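Side-chain contacts in 16S rRNA aminocarboxypropyltransferase (Vulcanisaeta distributa, PDB 5APG), which probably transfers the aminocarboxypropyl group of S-adenosylmethionine to an N1-methylpseudouridine in 16S rRNA, the last step in making a hypermodified nucleotide: residues N18-L23 with L68-W73; F26-L31 with A129-R134; E151-A154 with S159-R162. One frame throughout, in Å; residues are numbered along the deposited sequence. Where two conformers were deposited one is given.

Interaction 1: residues N18-L23 with L68-W73; sequences NTAIKL and LIDCSW. With EEM ([(3S)-3-amino-4-hydroxy-4-oxo-butyl]-[[(2S,3S,4R,5R)-5-(6-aminopurin-9-yl)-3,4-dihydroxy-oxolan-2-yl]methyl]-methyl-selanium), chain D.
A buried amide–carboxylate contact, Asn18 with Asp70, joins the start of helix 19-25 to the end of strand 66-70, in the wall of the cofactor pocket. The two side chains approach from opposite directions; their planes are 83° apart, and the single nitrogen ND2 of Asn18 faces both carboxylate oxygens. ND2 lies 3.2 Å from Asp70 OD1 in the straighter bond (160° at the hydrogen) and 2.8 Å from Asp70 OD2 in a more bent one; both oxygens are met on their syn side. With CG anti to the backbone N (chi1 174°), the Asn18 amide can also turn its other end back to the helix: OD1 accepts from Ile21 N in the carbonyl plane at 2.9 Å, the N-cap bond. Asparagine suits the place because its amide both donates and accepts. The small methyl CB of Ala20 lies 3.5 Å from Asp70 OD1, so the helix can come close to the carboxylate. Asp70 is gripped further by a salt bridge from Arg9 to OD2 and by a hydrogen bond between OD1 and Thr112, which fix the position of the carboxylate.

The same two segments hold the selenium analogue of S-adenosylmethionine. Thr19 N donates to its carboxylate oxygen OXT at 3.0 Å, while Thr19 OG1 takes the other oxygen, O. At the ribose, Ile69 O accepts from the O3' hydroxyl of the cofactor at 2.7 Å. The methyl carbon CE sits over the centre of the Trp73 ring, 3.7 Å above its plane. A helix N-terminus receiving the carboxylate and a strand end receiving the ribose form part of the S-adenosylmethionine site of this SPOUT-type fold, to which Leu93, Tyr108 and Thr112 also contribute.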
ATOM      1  N   ASN A  18     -14.674  -1.851   4.790  1.00 42.58           N
ATOM      2  CA  ASN A  18     -13.353  -2.230   4.309  1.00 36.09           C
ATOM      3  C   ASN A  18     -13.116  -1.714   2.887  1.00 30.94           C
ATOM      4  O   ASN A  18     -13.988  -1.839   2.028  1.00 30.25           O
ATOM      5  CB  ASN A  18     -13.208  -3.750   4.371  1.00 39.77           C
ATOM      6  CG  ASN A  18     -11.923  -4.240   3.758  1.00 33.99           C
ATOM      7  OD1 ASN A  18     -11.876  -4.574   2.574  1.00 29.61           O
ATOM      8  ND2 ASN A  18     -10.869  -4.297   4.561  1.00 33.64           N
ATOM      9  N   THR A  19     -11.944  -1.132   2.632  1.00 25.81           N
ATOM     10  CA  THR A  19     -11.713  -0.479   1.342  1.00 23.24           C
ATOM     11  C   THR A  19     -11.327  -1.480   0.254  1.00 24.12           C
ATOM     12  O   THR A  19     -11.500  -1.203  -0.933  1.00 23.95           O
ATOM     13  CB  THR A  19     -10.629   0.627   1.425  1.00 20.47           C
ATOM     14  OG1 THR A  19      -9.335   0.053   1.668  1.00 18.48           O
ATOM     15  CG2 THR A  19     -10.961   1.628   2.530  1.00 21.17           C
ATOM     16  N   ALA A  20     -10.817  -2.641   0.653  1.00 22.71           N
ATOM     17  CA  ALA A  20     -10.456  -3.678  -0.312  1.00 21.65           C
ATOM     18  C   ALA A  20     -11.708  -4.273  -0.952  1.00 23.34           C
ATOM     19  O   ALA A  20     -11.734  -4.535  -2.156  1.00 23.11           O
ATOM     20  CB  ALA A  20      -9.625  -4.769   0.350  1.00 24.70           C
ATOM     21  N   ILE A  21     -12.740  -4.488  -0.142  1.00 24.69           N
ATOM     22  CA  ILE A  21     -14.018  -4.986  -0.639  1.00 26.34           C
ATOM     23  C   ILE A  21     -14.572  -4.059  -1.722  1.00 25.78           C
ATOM     24  O   ILE A  21     -15.109  -4.515  -2.737  1.00 27.39           O
ATOM     25  CB  ILE A  21     -15.045  -5.132   0.507  1.00 32.36           C
ATOM     26  CG1 ILE A  21     -14.659  -6.294   1.425  1.00 37.34           C
ATOM     27  CG2 ILE A  21     -16.445  -5.344  -0.040  1.00 35.15           C
ATOM     28  CD1 ILE A  21     -14.603  -7.635   0.726  1.00 39.19           C
ATOM     29  N   LYS A  22     -14.414  -2.755  -1.519  1.00 23.80           N
ATOM     30  CA  LYS A  22     -14.896  -1.776  -2.488  1.00 22.86           C
ATOM     31  C   LYS A  22     -14.076  -1.796  -3.780  1.00 24.69           C
ATOM     32  O   LYS A  22     -14.637  -1.702  -4.870  1.00 23.00           O
ATOM     33  CB  LYS A  22     -14.889  -0.374  -1.878  1.00 22.29           C
ATOM     34  CG  LYS A  22     -15.900   0.566  -2.516  1.00 22.34           C
ATOM     35  CD  LYS A  22     -16.026   1.853  -1.722  1.00 22.75           C
ATOM     36  CE  LYS A  22     -17.108   2.737  -2.294  1.00 23.49           C
ATOM     37  NZ  LYS A  22     -17.264   4.015  -1.534  1.00 20.93           N
ATOM     38  N   LEU A  23     -12.754  -1.912  -3.658  1.00 19.56           N
ATOM     39  CA  LEU A  23     -11.891  -2.120  -4.824  1.00 19.25           C
ATOM     40  C   LEU A  23     -12.356  -3.294  -5.676  1.00 20.05           C
ATOM     41  O   LEU A  23     -12.446  -3.197  -6.901  1.00 22.36           O
ATOM     42  CB  LEU A  23     -10.442  -2.371  -4.394  1.00 25.08           C
ATOM     43  CG  LEU A  23      -9.556  -1.173  -4.084  1.00 26.64           C
ATOM     44  CD1 LEU A  23      -8.232  -1.649  -3.493  1.00 22.07           C
ATOM     45  CD2 LEU A  23      -9.335  -0.361  -5.350  1.00 23.53           C
ATOM     46  N   LEU A  68      -1.566  -7.862  -2.613  1.00 16.38           N
ATOM     47  CA  LEU A  68      -1.697  -7.289  -1.279  1.00 16.84           C
ATOM     48  C   LEU A  68      -2.412  -8.253  -0.347  1.00 18.61           C
ATOM     49  O   LEU A  68      -3.243  -9.054  -0.776  1.00 20.28           O
ATOM     50  CB  LEU A  68      -2.469  -5.962  -1.295  1.00 19.46           C
ATOM     51  CG  LEU A  68      -1.954  -4.705  -1.994  1.00 21.75           C
ATOM     52  CD1 LEU A  68      -2.271  -4.718  -3.486  1.00 22.33           C
ATOM     53  CD2 LEU A  68      -2.556  -3.480  -1.320  1.00 22.65           C
ATOM     54  N   ILE A  69      -2.095  -8.155   0.936  1.00 16.42           N
ATOM     55  CA  ILE A  69      -2.877  -8.820   1.963  1.00 18.39           C
ATOM     56  C   ILE A  69      -3.697  -7.766   2.694  1.00 20.90           C
ATOM     57  O   ILE A  69      -3.147  -6.790   3.209  1.00 20.74           O
ATOM     58  CB  ILE A  69      -1.989  -9.589   2.961  1.00 17.23           C
ATOM     59  CG1 ILE A  69      -1.263 -10.739   2.255  1.00 22.38           C
ATOM     60  CG2 ILE A  69      -2.831 -10.129   4.111  1.00 21.80           C
ATOM     61  CD1 ILE A  69      -0.123 -11.338   3.074  1.00 25.87           C
ATOM     62  N   ASP A  70      -5.013  -7.942   2.714  1.00 19.81           N
ATOM     63  CA  ASP A  70      -5.879  -7.045   3.464  1.00 22.03           C
ATOM     64  C   ASP A  70      -6.237  -7.672   4.808  1.00 24.78           C
ATOM     65  O   ASP A  70      -6.832  -8.747   4.866  1.00 25.44           O
ATOM     66  CB  ASP A  70      -7.150  -6.717   2.673  1.00 21.58           C
ATOM     67  CG  ASP A  70      -8.111  -5.832   3.449  1.00 26.44           C
ATOM     68  OD1 ASP A  70      -7.935  -4.597   3.430  1.00 23.38           O
ATOM     69  OD2 ASP A  70      -9.044  -6.365   4.077  1.00 29.88           O
ATOM     70  N   CYS A  71      -5.861  -6.997   5.887  1.00 22.47           N
ATOM     71  CA  CYS A  71      -6.127  -7.480   7.237  1.00 25.57           C
ATOM     72  C   CYS A  71      -6.222  -6.279   8.158  1.00 26.60           C
ATOM     73  O   CYS A  71      -6.074  -5.158   7.706  1.00 27.53           O
ATOM     74  CB  CYS A  71      -5.029  -8.439   7.696  1.00 25.14           C
ATOM     75  SG  CYS A  71      -3.379  -7.688   7.768  1.00 26.21           S
ATOM     76  N   SER A  72      -6.473  -6.490   9.442  1.00 27.18           N
ATOM     77  CA  SER A  72      -6.458  -5.369  10.373  1.00 27.41           C
ATOM     78  C   SER A  72      -5.015  -4.938  10.611  1.00 26.11           C
ATOM     79  O   SER A  72      -4.096  -5.749  10.499  1.00 25.54           O
ATOM     80  CB  SER A  72      -7.128  -5.743  11.696  1.00 31.08           C
ATOM     81  OG  SER A  72      -6.320  -6.648  12.424  1.00 29.68           O
ATOM     82  N   TRP A  73      -4.808  -3.666  10.935  1.00 23.62           N
ATOM     83  CA  TRP A  73      -3.459  -3.196  11.238  1.00 25.55           C
ATOM     84  C   TRP A  73      -2.929  -3.827  12.521  1.00 29.03           C
ATOM     85  O   TRP A  73      -1.718  -3.965  12.698  1.00 27.38           O
ATOM     86  CB  TRP A  73      -3.421  -1.669  11.334  1.00 25.75           C
ATOM     87  CG  TRP A  73      -3.176  -1.021  10.000  1.00 23.35           C
ATOM     88  CD1 TRP A  73      -4.083  -0.352   9.232  1.00 22.72           C
ATOM     89  CD2 TRP A  73      -1.943  -1.011   9.268  1.00 21.13           C
ATOM     90  NE1 TRP A  73      -3.487   0.086   8.071  1.00 19.58           N
ATOM     91  CE2 TRP A  73      -2.175  -0.311   8.067  1.00 18.16           C
ATOM     92  CE3 TRP A  73      -0.664  -1.524   9.514  1.00 24.03           C
ATOM     93  CZ2 TRP A  73      -1.179  -0.102   7.117  1.00 19.80           C
ATOM     94  CZ3 TRP A  73       0.327  -1.319   8.566  1.00 23.10           C
ATOM     95  CH2 TRP A  73       0.064  -0.614   7.382  1.00 19.96           C
TER
HETATM   96  C2  EEM D1185       3.036  -1.038   2.235  1.00 15.09           C
HETATM   97  N3  EEM D1185       1.806  -1.450   2.178  1.00 16.21           N
HETATM   98  C4  EEM D1185       0.851  -0.775   2.794  1.00 15.36           C
HETATM   99  C1' EEM D1185      -1.298  -1.981   2.259  1.00 16.83           C
HETATM  100  C2' EEM D1185      -0.886  -3.318   2.923  1.00 17.05           C
HETATM  101  C3' EEM D1185      -1.801  -3.419   3.964  1.00 19.84           C
HETATM  102  C4' EEM D1185      -2.984  -2.901   3.591  1.00 16.83           C
HETATM  103  C5' EEM D1185      -3.695  -2.139   4.647  1.00 18.24           C
HETATM  104  O   EEM D1185      -8.495  -0.299   3.997  1.00 22.30           O
HETATM  105  C   EEM D1185      -8.991  -0.774   4.980  1.00 25.67           C
HETATM  106  OXT EEM D1185     -10.173  -1.072   4.995  1.00 30.37           O
HETATM  107  CA  EEM D1185      -8.148  -1.055   6.204  1.00 27.31           C
HETATM  108  N   EEM D1185      -9.027  -1.425   7.277  1.00 29.95           N
HETATM  109  CB  EEM D1185      -7.202  -2.182   5.818  1.00 25.03           C
HETATM  110  CG  EEM D1185      -6.044  -2.387   6.772  1.00 27.59           C
HETATM  111 SE   EEM D1185      -4.569  -3.369   5.886  0.89 24.04          SE
HETATM  112  CE  EEM D1185      -3.205  -3.842   7.178  1.00 20.49           C
HETATM  113  O4' EEM D1185      -2.516  -1.773   2.549  1.00 17.41           O
HETATM  114  O3' EEM D1185      -1.846  -4.781   4.544  1.00 20.11           O
HETATM  115  O2' EEM D1185      -1.224  -4.276   1.914  1.00 18.93           O
HETATM  116  N9  EEM D1185      -0.474  -0.934   2.925  1.00 15.12           N
HETATM  117  C8  EEM D1185      -0.894   0.069   3.669  1.00 16.66           C
HETATM  118  N7  EEM D1185       0.097   0.851   4.031  1.00 15.66           N
HETATM  119  C5  EEM D1185       1.224   0.357   3.491  1.00 14.80           C
HETATM  120  N1  EEM D1185       3.445   0.031   2.886  1.00 15.26           N
HETATM  121  C6  EEM D1185       2.588   0.763   3.534  1.00 15.65           C
HETATM  122  N6  EEM D1185       2.995   1.903   4.254  1.00 13.90           N

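Interaction 2: residues F26-L31 with A129-R134; sequences FGFAQL and AMEVLR
The turn that links helix 19-25 to strand 30-32 packs here against helix 126-133, through the face of one aromatic ring. Phe28 carries the contact. Its ring reaches helix 126-133 beside Val132, whose methyl CG2 stands over one face in a CH-pi contact, 3.7 Å from the ring centroid and 19° off the ring normal. The methyl is displaced toward the rim, and its closest ring atom is CD1 of Phe28, 3.5 Å from Val132 CG2. Val132 presents this methyl because CG1 is the branch lying anti to the backbone N (chi1 159°), which puts CG2 beside that nitrogen. At the far end of the ring, CZ of Phe28 comes 3.6 Å from the backbone oxygen Glu131 O, approached obliquely, and 4.1 Å from Glu131 CB. Extended beyond CG, the Glu131 chain carries its carboxylate away from the ring on the exposed side; an acidic residue can thus border an apolar patch with its backbone and its CB, the carboxylate lying outside the contact.

Leu23, Ile2 and Leu135 also touch the Phe28 side chain, while Val132 packs on Leu23 and on Ile113 of helix 112-122; a beta-branched valine fits this buried helix face, a flat phenyl its partly exposed margin. A serine in place of Phe28 would probably strip the CG2 methyl of Val132 of its aromatic cover and open a gap between the turn and helix 126-133. Just before the ring, Gly27 closes helix 19-25 with positive phi (80°) in a Schellman motif, a conformation well suited to a residue without a side chain. This common helix C-cap lies here within the beta-alpha-beta unit of strand 5-9, helix 19-25 and strand 30-32, whose two strands are parallel neighbours in the sheet.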
ATOM      1  N   PHE A  26     -15.762  -2.947  -7.586  1.00 21.88           N
ATOM      2  CA  PHE A  26     -15.713  -2.158  -8.816  1.00 21.30           C
ATOM      3  C   PHE A  26     -14.721  -2.711  -9.840  1.00 23.69           C
ATOM      4  O   PHE A  26     -14.499  -2.105 -10.884  1.00 26.94           O
ATOM      5  CB  PHE A  26     -15.378  -0.694  -8.503  1.00 23.22           C
ATOM      6  CG  PHE A  26     -16.555   0.094  -7.999  1.00 19.03           C
ATOM      7  CD1 PHE A  26     -17.416   0.720  -8.887  1.00 19.76           C
ATOM      8  CD2 PHE A  26     -16.815   0.187  -6.642  1.00 18.77           C
ATOM      9  CE1 PHE A  26     -18.513   1.437  -8.430  1.00 20.10           C
ATOM     10  CE2 PHE A  26     -17.908   0.899  -6.177  1.00 22.02           C
ATOM     11  CZ  PHE A  26     -18.758   1.523  -7.075  1.00 19.77           C
ATOM     12  N   GLY A  27     -14.126  -3.861  -9.539  1.00 23.23           N
ATOM     13  CA  GLY A  27     -13.276  -4.545 -10.499  1.00 23.57           C
ATOM     14  C   GLY A  27     -11.851  -4.039 -10.663  1.00 25.24           C
ATOM     15  O   GLY A  27     -11.184  -4.396 -11.634  1.00 23.57           O
ATOM     16  N   PHE A  28     -11.378  -3.215  -9.729  1.00 20.22           N
ATOM     17  CA  PHE A  28      -9.982  -2.769  -9.747  1.00 21.60           C
ATOM     18  C   PHE A  28      -9.027  -3.867  -9.293  1.00 21.29           C
ATOM     19  O   PHE A  28      -7.829  -3.825  -9.575  1.00 22.57           O
ATOM     20  CB  PHE A  28      -9.788  -1.544  -8.854  1.00 18.93           C
ATOM     21  CG  PHE A  28     -10.369  -0.279  -9.417  1.00 18.47           C
ATOM     22  CD1 PHE A  28      -9.803   0.322 -10.529  1.00 19.99           C
ATOM     23  CD2 PHE A  28     -11.461   0.327  -8.815  1.00 18.69           C
ATOM     24  CE1 PHE A  28     -10.322   1.501 -11.039  1.00 23.95           C
ATOM     25  CE2 PHE A  28     -11.987   1.505  -9.320  1.00 18.06           C
ATOM     26  CZ  PHE A  28     -11.416   2.092 -10.431  1.00 18.87           C
ATOM     27  N   ALA A  29      -9.565  -4.838  -8.568  1.00 20.40           N
ATOM     28  CA  ALA A  29      -8.767  -5.935  -8.044  1.00 21.89           C
ATOM     29  C   ALA A  29      -9.639  -7.167  -7.908  1.00 25.96           C
ATOM     30  O   ALA A  29     -10.868  -7.075  -7.950  1.00 24.82           O
ATOM     31  CB  ALA A  29      -8.154  -5.560  -6.701  1.00 19.79           C
ATOM     32  N   GLN A  30      -9.009  -8.321  -7.741  1.00 24.23           N
ATOM     33  CA  GLN A  30      -9.768  -9.537  -7.515  1.00 27.72           C
ATOM     34  C   GLN A  30      -9.296 -10.229  -6.239  1.00 25.68           C
ATOM     35  O   GLN A  30      -8.103 -10.230  -5.920  1.00 23.75           O
ATOM     36  CB  GLN A  30      -9.665 -10.467  -8.732  1.00 32.81           C
ATOM     37  CG  GLN A  30      -8.580 -11.522  -8.670  1.00 38.04           C
ATOM     38  CD  GLN A  30      -8.693 -12.530  -9.804  1.00 41.33           C
ATOM     39  OE1 GLN A  30      -9.217 -12.221 -10.875  1.00 45.03           O
ATOM     40  NE2 GLN A  30      -8.209 -13.745  -9.567  1.00 39.11           N
ATOM     41  N   LEU A  31     -10.244 -10.775  -5.486  1.00 24.67           N
ATOM     42  CA  LEU A  31      -9.915 -11.548  -4.294  1.00 26.11           C
ATOM     43  C   LEU A  31      -9.413 -12.933  -4.676  1.00 29.54           C
ATOM     44  O   LEU A  31      -9.882 -13.525  -5.650  1.00 30.15           O
ATOM     45  CB  LEU A  31     -11.131 -11.679  -3.373  1.00 29.48           C
ATOM     46  CG  LEU A  31     -11.577 -10.458  -2.570  1.00 30.82           C
ATOM     47  CD1 LEU A  31     -12.720 -10.840  -1.638  1.00 34.51           C
ATOM     48  CD2 LEU A  31     -10.418  -9.881  -1.781  1.00 24.34           C
ATOM     49  N   ALA A 129      -4.596   5.495 -10.647  1.00 18.07           N
ATOM     50  CA  ALA A 129      -4.563   5.804  -9.223  1.00 16.47           C
ATOM     51  C   ALA A 129      -5.718   6.727  -8.843  1.00 17.26           C
ATOM     52  O   ALA A 129      -6.339   6.563  -7.790  1.00 16.79           O
ATOM     53  CB  ALA A 129      -3.235   6.433  -8.845  1.00 14.53           C
HETATM   54  N   MSE A 130      -6.007   7.696  -9.708  1.00 18.09           N
HETATM   55  CA  MSE A 130      -7.090   8.643  -9.456  1.00 17.87           C
HETATM   56  C   MSE A 130      -8.464   7.984  -9.601  1.00 16.75           C
HETATM   57  O   MSE A 130      -9.377   8.264  -8.825  1.00 17.95           O
HETATM   58  CB  MSE A 130      -6.983   9.846 -10.399  1.00 20.65           C
HETATM   59  CG  MSE A 130      -8.060  10.907 -10.157  1.00 20.41           C
HETATM   60 SE   MSE A 130      -7.887  11.643  -8.348  1.00 30.60          SE
HETATM   61  CE  MSE A 130      -6.194  12.573  -8.593  1.00 25.40           C
ATOM     62  N   GLU A 131      -8.617   7.123 -10.603  1.00 18.66           N
ATOM     63  CA  GLU A 131      -9.866   6.382 -10.794  1.00 17.35           C
ATOM     64  C   GLU A 131     -10.197   5.544  -9.563  1.00 15.91           C
ATOM     65  O   GLU A 131     -11.351   5.444  -9.149  1.00 16.87           O
ATOM     66  CB  GLU A 131      -9.777   5.485 -12.031  1.00 20.19           C
ATOM     67  CG  GLU A 131      -9.707   6.249 -13.337  1.00 25.11           C
ATOM     68  CD  GLU A 131      -9.273   5.381 -14.504  1.00 28.01           C
ATOM     69  OE1 GLU A 131      -9.050   4.166 -14.308  1.00 25.98           O
ATOM     70  OE2 GLU A 131      -9.154   5.922 -15.618  1.00 32.69           O
ATOM     71  N   VAL A 132      -9.162   4.943  -8.987  1.00 17.07           N
ATOM     72  CA  VAL A 132      -9.288   4.167  -7.761  1.00 16.19           C
ATOM     73  C   VAL A 132      -9.686   5.054  -6.570  1.00 14.66           C
ATOM     74  O   VAL A 132     -10.628   4.745  -5.841  1.00 16.99           O
ATOM     75  CB  VAL A 132      -7.961   3.428  -7.453  1.00 16.37           C
ATOM     76  CG1 VAL A 132      -7.880   3.043  -6.000  1.00 17.01           C
ATOM     77  CG2 VAL A 132      -7.807   2.207  -8.350  1.00 15.91           C
ATOM     78  N   LEU A 133      -8.977   6.164  -6.388  1.00 16.38           N
ATOM     79  CA  LEU A 133      -9.222   7.052  -5.251  1.00 17.47           C
ATOM     80  C   LEU A 133     -10.600   7.712  -5.296  1.00 17.33           C
ATOM     81  O   LEU A 133     -11.190   8.011  -4.259  1.00 15.79           O
ATOM     82  CB  LEU A 133      -8.143   8.133  -5.183  1.00 14.68           C
ATOM     83  CG  LEU A 133      -6.769   7.639  -4.732  1.00 17.31           C
ATOM     84  CD1 LEU A 133      -5.717   8.722  -4.941  1.00 15.21           C
ATOM     85  CD2 LEU A 133      -6.807   7.187  -3.277  1.00 16.65           C
ATOM     86  N   ARG A 134     -11.115   7.934  -6.497  1.00 16.42           N
ATOM     87  CA  ARG A 134     -12.409   8.591  -6.642  1.00 17.44           C
ATOM     88  C   ARG A 134     -13.566   7.734  -6.108  1.00 17.18           C
ATOM     89  O   ARG A 134     -14.688   8.212  -5.994  1.00 18.15           O
ATOM     90  CB  ARG A 134     -12.637   8.978  -8.109  1.00 16.73           C
ATOM     91  CG  ARG A 134     -11.834  10.218  -8.521  1.00 16.79           C
ATOM     92  CD  ARG A 134     -12.020  10.578  -9.989  1.00 17.71           C
ATOM     93  NE  ARG A 134     -13.400  10.933 -10.293  1.00 15.58           N
ATOM     94  CZ  ARG A 134     -13.844  11.220 -11.515  1.00 18.21           C
ATOM     95  NH1 ARG A 134     -13.009  11.209 -12.546  1.00 18.33           N
ATOM     96  NH2 ARG A 134     -15.122  11.528 -11.703  1.00 18.39           N
TER

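Interaction 3: residues E151-A154 with S159-R162; sequences ERYA and SPER
Tyr153 and Pro160 lie alongside one another with their side chains running antiparallel, while the start of the Arg152 chain lies across the proline ring. The CG of Pro160 is 3.7 Å from Arg152 CB and 3.9 Å from Tyr153 CE1. Proline, lacking an N-H, suits the start of a helix and offers a compact apolar ring. Only the first carbons of Arg152 take part: bent at chi2 and chi3, the chain turns away from Pro160 toward Glu151. In one of two deposited conformers the guanidinium grips Glu151 side-on, NE reaching OE1 at 2.9 Å and NH2 reaching OE2 at 2.8 Å, both bonds nearly straight, and NH1 pairs with Asp157; the second conformer makes these bonds less certain. Arginine thus offers apolar carbons to the proline and charge to its acidic neighbours.

The phenol end of Tyr153 runs on to the next residue, OH standing 3.6 Å from Glu161 CG, with the tyrosine ring and the carboxylate 84° apart. This meeting is van der Waals contact; the polar ends look to other partners. Tyr153 OH is hydrogen-bonded to Leu95 O, and Glu161 OE2 receives Leu95 N and forms a salt bridge with Arg92. A tyrosine suits this place, since its ring packs on proline while its hydroxyl meets a backbone carbonyl.

The contact joins the last turn of helix 141-153 to the first turn of helix 160-165 across a short connection, and through Tyr153 and Glu161 both helix ends rest on the loop that follows strand 89-91.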
ATOM      1  N   GLU A 151       5.574  13.342  -6.199  1.00 25.88           N
ATOM      2  CA  GLU A 151       6.316  13.820  -7.364  1.00 30.16           C
ATOM      3  C   GLU A 151       7.757  13.326  -7.323  1.00 28.40           C
ATOM      4  O   GLU A 151       8.311  12.911  -8.344  1.00 28.71           O
ATOM      5  CB  GLU A 151       6.279  15.352  -7.442  1.00 32.04           C
ATOM      6  CG  GLU A 151       6.957  15.941  -8.679  1.00 40.74           C
ATOM      7  CD  GLU A 151       8.438  16.233  -8.468  1.00 41.48           C
ATOM      8  OE1 GLU A 151       8.831  16.516  -7.317  1.00 46.70           O
ATOM      9  OE2 GLU A 151       9.206  16.182  -9.453  1.00 43.66           O
ATOM     10  N   ARG A 152       8.367  13.369  -6.143  1.00 26.92           N
ATOM     11  CA  ARG A 152       9.729  12.878  -5.967  0.56 27.19           C
ATOM     12  C   ARG A 152       9.773  11.356  -6.023  1.00 23.41           C
ATOM     13  O   ARG A 152      10.639  10.775  -6.672  1.00 26.20           O
ATOM     14  CB  ARG A 152      10.312  13.375  -4.641  0.56 28.48           C
ATOM     15  CG  ARG A 152      10.560  14.878  -4.575  0.56 29.94           C
ATOM     16  CD  ARG A 152      11.764  15.294  -5.413  0.56 31.62           C
ATOM     17  NE  ARG A 152      11.440  15.449  -6.828  0.56 32.49           N
ATOM     18  CZ  ARG A 152      12.243  15.088  -7.824  0.56 32.12           C
ATOM     19  NH1 ARG A 152      13.424  14.543  -7.567  0.56 32.54           N
ATOM     20  NH2 ARG A 152      11.861  15.270  -9.081  0.56 32.97           N
ATOM     21  N   TYR A 153       8.832  10.708  -5.335  1.00 23.01           N
ATOM     22  CA  TYR A 153       8.773   9.245  -5.327  1.00 21.23           C
ATOM     23  C   TYR A 153       8.575   8.672  -6.732  1.00 25.12           C
ATOM     24  O   TYR A 153       9.156   7.644  -7.081  1.00 23.73           O
ATOM     25  CB  TYR A 153       7.648   8.743  -4.419  1.00 21.10           C
ATOM     26  CG  TYR A 153       7.809   9.096  -2.956  1.00 17.73           C
ATOM     27  CD1 TYR A 153       9.067   9.312  -2.401  1.00 21.74           C
ATOM     28  CD2 TYR A 153       6.698   9.200  -2.129  1.00 16.41           C
ATOM     29  CE1 TYR A 153       9.209   9.632  -1.056  1.00 19.03           C
ATOM     30  CE2 TYR A 153       6.829   9.520  -0.791  1.00 15.94           C
ATOM     31  CZ  TYR A 153       8.086   9.736  -0.259  1.00 17.59           C
ATOM     32  OH  TYR A 153       8.205  10.048   1.077  1.00 19.04           O
ATOM     33  N   ALA A 154       7.749   9.339  -7.533  1.00 22.42           N
ATOM     34  CA  ALA A 154       7.473   8.887  -8.894  1.00 22.54           C
ATOM     35  C   ALA A 154       8.669   9.126  -9.805  1.00 26.47           C
ATOM     36  O   ALA A 154       8.751   8.562 -10.898  1.00 27.03           O
ATOM     37  CB  ALA A 154       6.233   9.586  -9.451  1.00 21.77           C
ATOM     38  N   SER A 159      14.427  10.978  -1.121  1.00 25.71           N
ATOM     39  CA  SER A 159      14.884  11.969  -0.144  1.00 25.71           C
ATOM     40  C   SER A 159      13.789  12.611   0.739  1.00 26.61           C
ATOM     41  O   SER A 159      14.095  13.041   1.846  1.00 25.37           O
ATOM     42  CB  SER A 159      15.678  13.074  -0.861  1.00 29.59           C
ATOM     43  OG  SER A 159      14.853  13.850  -1.711  1.00 31.87           O
ATOM     44  N   PRO A 160      12.523  12.688   0.274  1.00 24.23           N
ATOM     45  CA  PRO A 160      11.528  13.244   1.207  1.00 24.39           C
ATOM     46  C   PRO A 160      11.330  12.495   2.531  1.00 25.24           C
ATOM     47  O   PRO A 160      10.882  13.120   3.492  1.00 25.64           O
ATOM     48  CB  PRO A 160      10.222  13.177   0.408  1.00 26.03           C
ATOM     49  CG  PRO A 160      10.628  13.222  -0.991  1.00 25.76           C
ATOM     50  CD  PRO A 160      11.970  12.572  -1.091  1.00 25.03           C
ATOM     51  N   GLU A 161      11.629  11.198   2.582  1.00 20.54           N
ATOM     52  CA  GLU A 161      11.227  10.374   3.726  1.00 18.12           C
ATOM     53  C   GLU A 161      11.770  10.845   5.073  1.00 20.00           C
ATOM     54  O   GLU A 161      11.017  10.961   6.040  1.00 19.71           O
ATOM     55  CB  GLU A 161      11.649   8.919   3.517  1.00 19.61           C
ATOM     56  CG  GLU A 161      11.017   8.240   2.324  1.00 19.41           C
ATOM     57  CD  GLU A 161      11.007   6.740   2.486  1.00 22.19           C
ATOM     58  OE1 GLU A 161      12.093   6.147   2.660  1.00 24.25           O
ATOM     59  OE2 GLU A 161       9.905   6.157   2.477  1.00 19.22           O
ATOM     60  N   ARG A 162      13.074  11.093   5.145  1.00 20.81           N
ATOM     61  CA  ARG A 162      13.696  11.449   6.417  1.00 21.65           C
ATOM     62  C   ARG A 162      13.184  12.779   6.956  1.00 23.74           C
ATOM     63  O   ARG A 162      13.005  12.934   8.164  1.00 23.17           O
ATOM     64  CB  ARG A 162      15.217  11.498   6.282  1.00 21.28           C
ATOM     65  CG  ARG A 162      15.865  10.125   6.202  1.00 23.24           C
ATOM     66  CD  ARG A 162      17.368  10.236   6.032  1.00 24.33           C
ATOM     67  NE  ARG A 162      18.043   8.986   6.361  1.00 37.42           N
ATOM     68  CZ  ARG A 162      18.369   8.055   5.470  1.00 35.52           C
ATOM     69  NH1 ARG A 162      18.075   8.229   4.191  1.00 38.35           N
ATOM     70  NH2 ARG A 162      18.982   6.950   5.862  1.00 41.31           N
TER

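Interaction 1 uses helix 19-25 and interaction 2 the turn and strand 30-32 that follow it, and both reach the same parallel sheet; Asn18 caps the helix in the first. They touch where Leu23 packs on Val132. Their chemistry differs with depth: 18-23 with 68-73 is wholly buried and polar, its carboxylate held by several partners beside the cofactor, whereas 26-31 with 129-134 is partly buried and apolar, without a hydrogen bond across it. Interaction 3, also partly buried, lies toward the outside of the chain, its centre about 25 Å from that of interaction 1. There apolar carbons meet between neighbouring helix ends, while charged groups find partners within a segment or beyond it.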